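Amino Transferase (Eubacterium rectale, PDB 3ELE) probably catalyses transfer of amino groups, as a pyridoxal-5'-phosphate-dependent aminotransferase of the class I and II family that works through the bound cofactor. Local coordinates at residues Glu318-Arg322 / Ile323-Cys327; Lys383-Met386 / Pro387-Lys391. One frame throughout, in Å; residues are numbered along the deposited sequence. Where two conformers were deposited one is given.

Interaction 1: residues Glu318-Arg322 / Ile323-Cys327; sequences EGLTR and IGYHC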
ATOM      1  N   GLU A 318     -19.904 -12.857 -31.518  1.00 33.18           N
ATOM      2  CA  GLU A 318     -20.429 -13.521 -32.713  1.00 34.19           C
ATOM      3  C   GLU A 318     -21.081 -14.866 -32.376  1.00 33.42           C
ATOM      4  O   GLU A 318     -22.194 -15.132 -32.807  1.00 35.61           O
ATOM      5  CB  GLU A 318     -19.345 -13.715 -33.796  1.00 35.88           C
ATOM      6  CG  GLU A 318     -18.876 -12.425 -34.475  1.00 40.40           C
ATOM      7  N   GLY A 319     -20.403 -15.694 -31.593  1.00 31.29           N
ATOM      8  CA  GLY A 319     -20.934 -17.010 -31.231  1.00 31.39           C
ATOM      9  C   GLY A 319     -22.163 -16.982 -30.337  1.00 31.22           C
ATOM     10  O   GLY A 319     -23.123 -17.702 -30.586  1.00 30.32           O
ATOM     11  N   LEU A 320     -22.133 -16.139 -29.304  1.00 31.11           N
ATOM     12  CA  LEU A 320     -23.274 -16.020 -28.370  1.00 31.10           C
ATOM     13  C   LEU A 320     -24.507 -15.424 -29.053  1.00 30.89           C
ATOM     14  O   LEU A 320     -25.618 -15.914 -28.855  1.00 30.95           O
ATOM     15  CB  LEU A 320     -22.901 -15.213 -27.115  1.00 30.20           C
ATOM     16  CG  LEU A 320     -21.918 -15.818 -26.100  1.00 29.26           C
ATOM     17  CD1 LEU A 320     -21.825 -14.853 -24.896  1.00 25.08           C
ATOM     18  CD2 LEU A 320     -22.301 -17.215 -25.632  1.00 28.37           C
ATOM     19  N   THR A 321     -24.303 -14.368 -29.842  1.00 30.36           N
ATOM     20  CA  THR A 321     -25.382 -13.744 -30.620  1.00 29.86           C
ATOM     21  C   THR A 321     -26.014 -14.764 -31.598  1.00 30.71           C
ATOM     22  O   THR A 321     -27.226 -14.932 -31.618  1.00 29.25           O
ATOM     23  CB  THR A 321     -24.855 -12.503 -31.359  1.00 28.33           C
ATOM     24  OG1 THR A 321     -24.408 -11.553 -30.381  1.00 30.75           O
ATOM     25  CG2 THR A 321     -25.914 -11.871 -32.252  1.00 27.75           C
ATOM     26  N   ARG A 322     -25.167 -15.462 -32.351  1.00 33.02           N
ATOM     27  CA  ARG A 322     -25.599 -16.491 -33.327  1.00 32.72           C
ATOM     28  C   ARG A 322     -26.487 -17.583 -32.691  1.00 32.94           C
ATOM     29  O   ARG A 322     -27.439 -18.052 -33.330  1.00 31.87           O
ATOM     30  CB  ARG A 322     -24.357 -17.096 -34.004  1.00 33.29           C
ATOM     31  CG  ARG A 322     -24.575 -18.149 -35.094  1.00 36.59           C
ATOM     32  CD  ARG A 322     -25.460 -17.638 -36.253  1.00 47.19           C
ATOM     33  NE  ARG A 322     -24.943 -16.416 -36.885  1.00 50.79           N
ATOM     34  CZ  ARG A 322     -25.592 -15.673 -37.792  1.00 50.35           C
ATOM     35  NH1 ARG A 322     -26.829 -15.984 -38.198  1.00 51.35           N
ATOM     36  NH2 ARG A 322     -24.995 -14.593 -38.297  1.00 48.41           N
ATOM     37  N   ILE A 323     -26.176 -17.972 -31.442  1.00 32.62           N
ATOM     38  CA  ILE A 323     -26.968 -18.974 -30.679  1.00 32.64           C
ATOM     39  C   ILE A 323     -28.352 -18.437 -30.280  1.00 32.60           C
ATOM     40  O   ILE A 323     -29.337 -19.196 -30.307  1.00 31.54           O
ATOM     41  CB  ILE A 323     -26.204 -19.485 -29.412  1.00 33.22           C
ATOM     42  CG1 ILE A 323     -25.042 -20.394 -29.833  1.00 31.17           C
ATOM     43  CG2 ILE A 323     -27.115 -20.294 -28.485  1.00 32.26           C
ATOM     44  CD1 ILE A 323     -24.077 -20.712 -28.679  1.00 32.56           C
ATOM     45  N   GLY A 324     -28.413 -17.142 -29.960  1.00 31.66           N
ATOM     46  CA  GLY A 324     -29.641 -16.461 -29.540  1.00 32.28           C
ATOM     47  C   GLY A 324     -29.552 -15.624 -28.275  1.00 32.04           C
ATOM     48  O   GLY A 324     -30.555 -15.056 -27.872  1.00 31.56           O
ATOM     49  N   TYR A 325     -28.369 -15.554 -27.640  1.00 32.72           N
ATOM     50  CA  TYR A 325     -28.161 -14.755 -26.435  1.00 31.74           C
ATOM     51  C   TYR A 325     -28.155 -13.277 -26.772  1.00 31.30           C
ATOM     52  O   TYR A 325     -27.746 -12.897 -27.867  1.00 30.65           O
ATOM     53  CB  TYR A 325     -26.824 -15.094 -25.758  1.00 32.18           C
ATOM     54  CG  TYR A 325     -26.741 -16.470 -25.146  1.00 31.03           C
ATOM     55  CD1 TYR A 325     -27.174 -16.694 -23.836  1.00 31.84           C
ATOM     56  CD2 TYR A 325     -26.203 -17.551 -25.857  1.00 32.00           C
ATOM     57  CE1 TYR A 325     -27.077 -17.959 -23.239  1.00 32.17           C
ATOM     58  CE2 TYR A 325     -26.113 -18.820 -25.280  1.00 30.83           C
ATOM     59  CZ  TYR A 325     -26.544 -19.013 -23.966  1.00 32.49           C
ATOM     60  OH  TYR A 325     -26.461 -20.257 -23.383  1.00 36.09           O
ATOM     61  N   HIS A 326     -28.630 -12.453 -25.840  1.00 31.34           N
ATOM     62  CA  HIS A 326     -28.563 -10.993 -26.011  1.00 31.63           C
ATOM     63  C   HIS A 326     -27.344 -10.475 -25.249  1.00 31.34           C
ATOM     64  O   HIS A 326     -27.355 -10.433 -24.011  1.00 30.12           O
ATOM     65  CB  HIS A 326     -29.814 -10.233 -25.557  1.00 32.50           C
ATOM     66  CG  HIS A 326     -29.621  -8.746 -25.592  1.00 34.36           C
ATOM     67  ND1 HIS A 326     -29.706  -8.016 -26.758  1.00 33.41           N
ATOM     68  CD2 HIS A 326     -29.227  -7.874 -24.631  1.00 38.57           C
ATOM     69  CE1 HIS A 326     -29.435  -6.749 -26.500  1.00 39.27           C
ATOM     70  NE2 HIS A 326     -29.130  -6.636 -25.219  1.00 38.28           N
ATOM     71  N   CYS A 327     -26.325 -10.063 -26.009  1.00 31.65           N
ATOM     72  CA  CYS A 327     -25.093  -9.492 -25.481  1.00 32.18           C
ATOM     73  C   CYS A 327     -25.050  -7.997 -25.785  1.00 32.10           C
ATOM     74  O   CYS A 327     -25.427  -7.560 -26.875  1.00 32.30           O
ATOM     75  CB  CYS A 327     -23.870 -10.109 -26.159  1.00 32.02           C
ATOM     76  SG  CYS A 327     -23.791 -11.906 -26.259  1.00 30.33           S
TER
HETATM   77  O   HOH W   1     -26.313 -10.550 -28.923  1.00 34.78           O

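Interaction 2: residues Lys383-Met386 / Pro387-Lys391; sequences KHSM and PAFEK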
ATOM      1  N   LYS A 383     -13.857 -20.761 -28.431  1.00 35.78           N
ATOM      2  CA  LYS A 383     -14.399 -21.596 -29.528  1.00 37.00           C
ATOM      3  C   LYS A 383     -14.908 -22.953 -29.031  1.00 36.42           C
ATOM      4  O   LYS A 383     -15.990 -23.393 -29.438  1.00 35.44           O
ATOM      5  CB  LYS A 383     -13.360 -21.842 -30.627  1.00 37.83           C
ATOM      6  CG  LYS A 383     -12.806 -20.588 -31.279  1.00 41.91           C
ATOM      7  CD  LYS A 383     -11.932 -20.962 -32.439  1.00 47.05           C
ATOM      8  CE  LYS A 383     -11.339 -19.756 -33.111  1.00 49.29           C
ATOM      9  NZ  LYS A 383     -10.591 -20.191 -34.327  1.00 53.79           N
ATOM     10  N   HIS A 384     -14.141 -23.583 -28.129  1.00 36.39           N
ATOM     11  CA  HIS A 384     -14.526 -24.906 -27.576  0.50 35.78           C
ATOM     12  C   HIS A 384     -15.736 -24.793 -26.629  1.00 35.55           C
ATOM     13  O   HIS A 384     -16.442 -25.771 -26.409  1.00 34.40           O
ATOM     14  CB  HIS A 384     -13.361 -25.632 -26.869  0.50 35.83           C
ATOM     15  CG  HIS A 384     -12.130 -25.776 -27.713  0.50 33.46           C
ATOM     16  ND1 HIS A 384     -10.864 -25.532 -27.227  0.50 31.86           N
ATOM     17  CD2 HIS A 384     -11.981 -26.048 -29.029  0.50 33.63           C
ATOM     18  CE1 HIS A 384      -9.984 -25.698 -28.196  0.50 35.35           C
ATOM     19  NE2 HIS A 384     -10.635 -26.013 -29.301  0.50 34.61           N
ATOM     20  N   SER A 385     -15.996 -23.599 -26.094  1.00 34.89           N
ATOM     21  CA  SER A 385     -17.149 -23.370 -25.209  1.00 34.23           C
ATOM     22  C   SER A 385     -18.513 -23.306 -25.907  1.00 33.20           C
ATOM     23  O   SER A 385     -19.537 -23.484 -25.235  1.00 32.10           O
ATOM     24  CB  SER A 385     -16.978 -22.071 -24.430  1.00 33.85           C
ATOM     25  OG  SER A 385     -17.170 -20.928 -25.250  1.00 34.51           O
HETATM   26  N   MSE A 386     -18.533 -23.053 -27.225  1.00 32.69           N
HETATM   27  CA  MSE A 386     -19.808 -22.806 -27.957  1.00 31.17           C
HETATM   28  C   MSE A 386     -20.869 -23.900 -27.900  1.00 30.73           C
HETATM   29  O   MSE A 386     -22.041 -23.583 -27.700  1.00 29.40           O
HETATM   30  CB  MSE A 386     -19.561 -22.287 -29.389  1.00 29.84           C
HETATM   31  CG  MSE A 386     -18.945 -20.881 -29.391  1.00 29.74           C
HETATM   32 SE   MSE A 386     -20.130 -19.570 -28.603  0.75 32.99          SE
HETATM   33  CE  MSE A 386     -18.863 -18.216 -28.105  1.00 29.18           C
ATOM     34  N   PRO A 387     -20.482 -25.175 -28.100  1.00 31.16           N
ATOM     35  CA  PRO A 387     -21.443 -26.261 -27.887  1.00 31.85           C
ATOM     36  C   PRO A 387     -22.070 -26.308 -26.478  1.00 32.48           C
ATOM     37  O   PRO A 387     -23.244 -26.634 -26.366  1.00 32.45           O
ATOM     38  CB  PRO A 387     -20.606 -27.523 -28.173  1.00 32.90           C
ATOM     39  CG  PRO A 387     -19.591 -27.049 -29.151  1.00 31.25           C
ATOM     40  CD  PRO A 387     -19.213 -25.693 -28.647  1.00 30.57           C
ATOM     41  N   ALA A 388     -21.316 -25.963 -25.432  1.00 33.06           N
ATOM     42  CA  ALA A 388     -21.883 -25.914 -24.065  1.00 34.22           C
ATOM     43  C   ALA A 388     -22.867 -24.731 -23.948  1.00 35.02           C
ATOM     44  O   ALA A 388     -23.954 -24.900 -23.405  1.00 35.61           O
ATOM     45  CB  ALA A 388     -20.792 -25.863 -23.006  1.00 34.67           C
ATOM     46  N   PHE A 389     -22.481 -23.557 -24.465  1.00 34.85           N
ATOM     47  CA  PHE A 389     -23.391 -22.391 -24.563  1.00 34.56           C
ATOM     48  C   PHE A 389     -24.697 -22.694 -25.313  1.00 35.23           C
ATOM     49  O   PHE A 389     -25.770 -22.255 -24.888  1.00 35.72           O
ATOM     50  CB  PHE A 389     -22.714 -21.180 -25.216  1.00 33.39           C
ATOM     51  CG  PHE A 389     -21.881 -20.377 -24.263  1.00 33.09           C
ATOM     52  CD1 PHE A 389     -22.494 -19.672 -23.222  1.00 31.32           C
ATOM     53  CD2 PHE A 389     -20.494 -20.295 -24.407  1.00 28.22           C
ATOM     54  CE1 PHE A 389     -21.741 -18.911 -22.331  1.00 32.78           C
ATOM     55  CE2 PHE A 389     -19.721 -19.534 -23.506  1.00 32.47           C
ATOM     56  CZ  PHE A 389     -20.340 -18.846 -22.475  1.00 31.14           C
ATOM     57  N   GLU A 390     -24.579 -23.434 -26.410  1.00 35.19           N
ATOM     58  CA  GLU A 390     -25.714 -23.879 -27.207  1.00 36.88           C
ATOM     59  C   GLU A 390     -26.625 -24.810 -26.396  1.00 36.18           C
ATOM     60  O   GLU A 390     -27.851 -24.700 -26.476  1.00 34.06           O
ATOM     61  CB  GLU A 390     -25.197 -24.593 -28.472  1.00 36.72           C
ATOM     62  CG  GLU A 390     -26.233 -25.029 -29.490  1.00 39.31           C
ATOM     63  CD  GLU A 390     -25.594 -25.719 -30.703  1.00 40.72           C
ATOM     64  OE1 GLU A 390     -24.608 -26.488 -30.548  1.00 49.55           O
ATOM     65  OE2 GLU A 390     -26.100 -25.506 -31.819  1.00 51.73           O
ATOM     66  N   LYS A 391     -26.020 -25.724 -25.627  1.00 36.83           N
ATOM     67  CA  LYS A 391     -26.777 -26.669 -24.785  1.00 37.22           C
ATOM     68  C   LYS A 391     -27.484 -25.940 -23.635  1.00 36.28           C
ATOM     69  O   LYS A 391     -28.631 -26.265 -23.315  1.00 35.05           O
ATOM     70  CB  LYS A 391     -25.866 -27.781 -24.259  1.00 37.19           C
ATOM     71  CG  LYS A 391     -26.607 -28.910 -23.556  1.00 39.96           C
ATOM     72  CD  LYS A 391     -25.710 -30.121 -23.364  1.00 39.45           C
ATOM     73  CE  LYS A 391     -26.412 -31.212 -22.566  1.00 46.61           C
ATOM     74  NZ  LYS A 391     -25.575 -32.454 -22.427  1.00 48.21           N
TER
HETATM   75  O   HOH W   2     -18.594 -26.961 -25.354  1.00 36.22           O

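Interaction 1: residues Glu318-Arg322 / Ile323-Cys327
Leu320 and Tyr325 close off the C-terminal end of helix 306-323 and show how a helix end can keep the carbonyls of its final turn, Gly319 to Thr321, occupied. The carbonyl of Leu320 takes two donors. Tyr325 N lies 3.0 Å from Leu320 O and Gly324 N lies 3.2 Å from it, and the two reach it from opposite faces of the carbonyl plane. Gly324 N leans as well on Thr321 O, a weak bond of 3.0 Å bent to 123° at the hydrogen. One turn back, Ile323 N donates to Gly319 O in the ordinary helical manner, at 3.2 Å. What lets the chain fold back is Gly324, whose phi of 130° takes it out of the helix.

Beyond the turn a water bridges helix and outgoing chain. It donates to Thr321 OG1 (2.6 Å) and to Tyr325 O, and accepts from Cys327 N; Thr321 OG1 has a further partner in Tyr317 O.

With CG anti to its carbonyl carbon (chi1 -68°), Tyr325 sets the edge of its ring in plane with Leu320 O. Leu320 CD2 meets Tyr325 CD2 at 3.9 Å, the two side chains crossing at a slant. Cys327 SG fills in from the outgoing chain, 3.5 Å from Leu320 CB. Val338 of strand 335-339 touches both Leu320 and Tyr325. The 6→1 bond from Tyr325 N to Leu320 O, the weak 5→2 bond from Gly324 N to Thr321 O, the positive-phi glycine and the apolar pair Leu320 and Tyr325 together make a Schellman motif, here ending a helix and leading toward the small antiparallel sheet.

Interaction 2: residues Lys383-Met386 / Pro387-Lys391
Glu390 N meets Met386 O at 2.9 Å, and Phe389 N meets Ser385 O at 3.0 Å; these two backbone bonds carry helix 379-396 across Pro387. The Phe389 bond is nearly straight, 171° at the hydrogen. Ser385 O also receives a weak, strongly bent bond from Ala388 N, 3.1 Å away. Upstream the pattern breaks, because Pro387 has no N-H to offer and its ring stands in the way: Pro387 CD comes within 3.6 Å of His384 O. That carbonyl is served by a water instead, which donates to His384 O at 2.7 Å and accepts a weak bond from Ala388 N. Lys383 O, the carbonyl that residue 387 would normally bond, keeps a weak bond from Met386 N.

Among the side chains, Ser385 turns OG between its own backbone N and carbonyl carbon (chi1 73°). There it bonds back to Ile382 O and lies in plane at the edge of the Phe389 ring, 3.4 Å from Phe389 CE2. Selenomethionine Met386 bends at chi2 and brings SE obliquely to the same ring, 5.3 Å from its centroid, in a Met-aromatic contact. Outside the two segments, the Phe389 ring meets that of Phe40 and also touches Val357 of strand 357-358, while Tyr38 touches Ser385 and Ala388. The whole is a proline kink: a helix that bends where two backbone nitrogens lack their bond to the preceding turn, with a water inserted at the break.

In the fold
Interactions 1 and 2 sit about 11 Å apart between centres and pack directly on each other, one at the end of helix 306-323, the other in helix 379-396. Tyr325 OH lies 2.6 Å from Phe389 O, a probable hydrogen bond, so the residue following the capping glycine grips the second helix. Leu320 CD2 approaches Phe389 CD1 to 3.4 Å, and Ile323 CD1 lies 3.6 Å from Glu390 N, just past the kink. Their centres are about 26 and 29 Å from the chain's centre, and neither includes a residue of the pyridoxal-5'-phosphate pocket, such as Lys248. Interaction 1 leans on the four-stranded antiparallel sheet, interaction 2 on the two-stranded parallel one, both consistent with the small domain of this fold.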